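Local coordinates for MutS2 protein (PDB 2ZQE), which probably cleaves DNA through its Smr endonuclease domain and so is thought to suppress homologous recombination, at residues I51-A54 / L55-D58. Numbering follows the deposited sequence.
Sequences IREA and LRRD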
ATOM      1  N   ILE A  51      -0.006   3.754   6.730  1.00  4.57           N
ATOM      2  CA  ILE A  51       0.509   3.429   5.399  1.00  4.09           C
ATOM      3  C   ILE A  51       0.596   4.664   4.477  1.00  4.30           C
ATOM      4  O   ILE A  51       1.634   4.903   3.826  1.00  4.02           O
ATOM      5  CB  ILE A  51      -0.318   2.312   4.754  1.00  3.96           C
ATOM      6  CG1 ILE A  51      -0.074   1.010   5.501  1.00  3.40           C
ATOM      7  CG2 ILE A  51       0.036   2.178   3.246  1.00  3.95           C
ATOM      8  CD1 ILE A  51      -1.101  -0.083   5.197  1.00  4.60           C
ATOM      9  N   ARG A  52      -0.465   5.459   4.427  1.00  4.99           N
ATOM     10  CA  ARG A  52      -0.443   6.654   3.582  1.00  5.37           C
ATOM     11  C   ARG A  52       0.710   7.576   3.974  1.00  5.71           C
ATOM     12  O   ARG A  52       1.430   8.070   3.105  1.00  5.84           O
ATOM     13  CB  ARG A  52      -1.773   7.400   3.635  1.00  5.60           C
ATOM     14  CG  ARG A  52      -2.889   6.666   2.888  1.00  4.95           C
ATOM     15  CD  ARG A  52      -4.282   7.219   3.215  1.00  5.16           C
ATOM     16  NE  ARG A  52      -4.499   8.602   2.779  1.00  6.11           N
ATOM     17  CZ  ARG A  52      -4.865   8.967   1.543  1.00  7.48           C
ATOM     18  NH1 ARG A  52      -5.020   8.069   0.576  1.00  6.26           N
ATOM     19  NH2 ARG A  52      -5.083  10.247   1.276  1.00  7.42           N
ATOM     20  N   GLU A  53       0.917   7.772   5.275  1.00  5.84           N
ATOM     21  CA  GLU A  53       2.016   8.642   5.711  1.00  6.98           C
ATOM     22  C   GLU A  53       3.401   8.058   5.347  1.00  7.00           C
ATOM     23  O   GLU A  53       4.305   8.775   4.883  1.00  7.11           O
ATOM     24  CB  GLU A  53       1.891   8.967   7.206  1.00  7.96           C
ATOM     25  CG  GLU A  53       2.923   9.989   7.691  1.00 10.22           C
ATOM     26  CD  GLU A  53       2.767  11.408   7.119  1.00 13.62           C
ATOM     27  OE1 GLU A  53       1.752  11.743   6.467  1.00 12.09           O
ATOM     28  OE2 GLU A  53       3.695  12.222   7.356  1.00 15.76           O
ATOM     29  N   ALA A  54       3.558   6.742   5.516  1.00  6.18           N
ATOM     30  CA  ALA A  54       4.795   6.083   5.087  1.00  6.26           C
ATOM     31  C   ALA A  54       5.057   6.279   3.584  1.00  6.38           C
ATOM     32  O   ALA A  54       6.204   6.536   3.151  1.00  6.62           O
ATOM     33  CB  ALA A  54       4.759   4.607   5.441  1.00  6.60           C
ATOM     34  N   LEU A  55       3.989   6.192   2.787  1.00  5.39           N
ATOM     35  CA  LEU A  55       4.111   6.321   1.326  1.00  4.82           C
ATOM     36  C   LEU A  55       4.514   7.734   0.924  1.00  4.57           C
ATOM     37  O   LEU A  55       5.279   7.906  -0.025  1.00  5.37           O
ATOM     38  CB  LEU A  55       2.802   5.935   0.638  1.00  4.39           C
ATOM     39  CG  LEU A  55       2.403   4.460   0.742  1.00  4.25           C
ATOM     40  CD1 LEU A  55       0.981   4.239   0.204  1.00  4.94           C
ATOM     41  CD2 LEU A  55       3.421   3.506   0.037  1.00  5.85           C
ATOM     42  N   ARG A  56       4.008   8.730   1.647  1.00  5.11           N
ATOM     43  CA  ARG A  56       4.429  10.122   1.420  1.00  5.39           C
ATOM     44  C   ARG A  56       5.937  10.290   1.516  1.00  6.55           C
ATOM     45  O   ARG A  56       6.520  11.092   0.768  1.00  6.79           O
ATOM     46  CB  ARG A  56       3.754  11.095   2.400  1.00  4.94           C
ATOM     47  CG  ARG A  56       2.240  11.163   2.177  1.00  4.99           C
ATOM     48  CD  ARG A  56       1.589  12.296   2.966  1.00  6.23           C
ATOM     49  NE  ARG A  56       0.156  12.241   2.683  1.00  7.27           N
ATOM     50  CZ  ARG A  56      -0.743  11.638   3.459  1.00  7.70           C
ATOM     51  NH1 ARG A  56      -0.380  11.077   4.608  1.00  8.03           N
ATOM     52  NH2 ARG A  56      -2.012  11.581   3.068  1.00  7.02           N
ATOM     53  N   ARG A  57       6.565   9.520   2.410  1.00  7.76           N
ATOM     54  CA  ARG A  57       7.998   9.648   2.687  1.00  8.56           C
ATOM     55  C   ARG A  57       8.858   8.709   1.847  1.00  9.24           C
ATOM     56  O   ARG A  57      10.094   8.771   1.891  1.00  9.44           O
ATOM     57  CB  ARG A  57       8.252   9.353   4.174  1.00  9.06           C
ATOM     58  CG  ARG A  57       7.531  10.267   5.128  1.00 11.48           C
ATOM     59  CD  ARG A  57       7.427   9.667   6.519  1.00 17.44           C
ATOM     60  NE  ARG A  57       8.626   9.858   7.329  1.00 26.07           N
ATOM     61  CZ  ARG A  57       9.663   9.020   7.373  1.00 28.61           C
ATOM     62  NH1 ARG A  57       9.673   7.911   6.640  1.00 30.96           N
ATOM     63  NH2 ARG A  57      10.696   9.292   8.163  1.00 30.05           N
ATOM     64  N   ASP A  58       8.210   7.855   1.058  1.00  8.76           N
ATOM     65  CA  ASP A  58       8.905   6.775   0.370  1.00  9.22           C
ATOM     66  C   ASP A  58       9.330   7.139  -1.055  1.00  9.89           C
ATOM     67  O   ASP A  58       8.492   7.372  -1.927  1.00  9.23           O
ATOM     68  CB  ASP A  58       8.039   5.513   0.366  1.00  8.86           C
ATOM     69  CG  ASP A  58       8.859   4.253   0.171  1.00  9.77           C
ATOM     70  OD1 ASP A  58       9.654   4.190  -0.790  1.00 11.14           O
ATOM     71  OD2 ASP A  58       8.739   3.328   1.005  1.00 11.37           O
TER
HETATM   72  O   HOH W   1      -3.916  10.232   5.225  1.00 14.70           O
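Glu53 and Arg56, one turn apart on the outer side of helix 46-57, form a salt bridge: Glu53 OE1 accepts from Arg56 NH1 at 2.9 Å, met nearly along its C-O axis but 22° out of the guanidinium plane. Glu53 starts with CG opposite the backbone N (chi1 -174°) and bends at chi2, which swings its carboxylate across the extended arginine chain; long, flexible residues suit this exposed surface. Arg56 also approaches a like charge, its NH2 lying 3.8 Å from Arg52 NH2 with the two guanidinium planes 79° apart. A water in the plane of both groups accepts from Arg52 NE (3.0 Å) and Arg56 NH2, probably easing the repulsion.

In the backbone, Leu55 N to Ile51 O (2.9 Å) and Arg56 N to Arg52 O are regular i to i+4 helical bonds. Arg57 N divides weakly between Glu53 O and Ala54 O.

On the buried side, branched, apolar Ile51 and Leu55 lie alongside each other, pointing the same way, with Ile51 CG2 3.8 Å from Leu55 CD1. Leu55 also packs on Val61, Phe64, Thr77 and Val79 of strands 61-66 and 76-81. An alanine in place of Leu55 would probably leave the Ile51 methyl without this neighbour and open a gap against the sheet. Ile51 and Ala54 touch Leu18 of helix 14-30, so the helix lies on the sheet and beside helix 14-30 in the alpha/beta Smr domain.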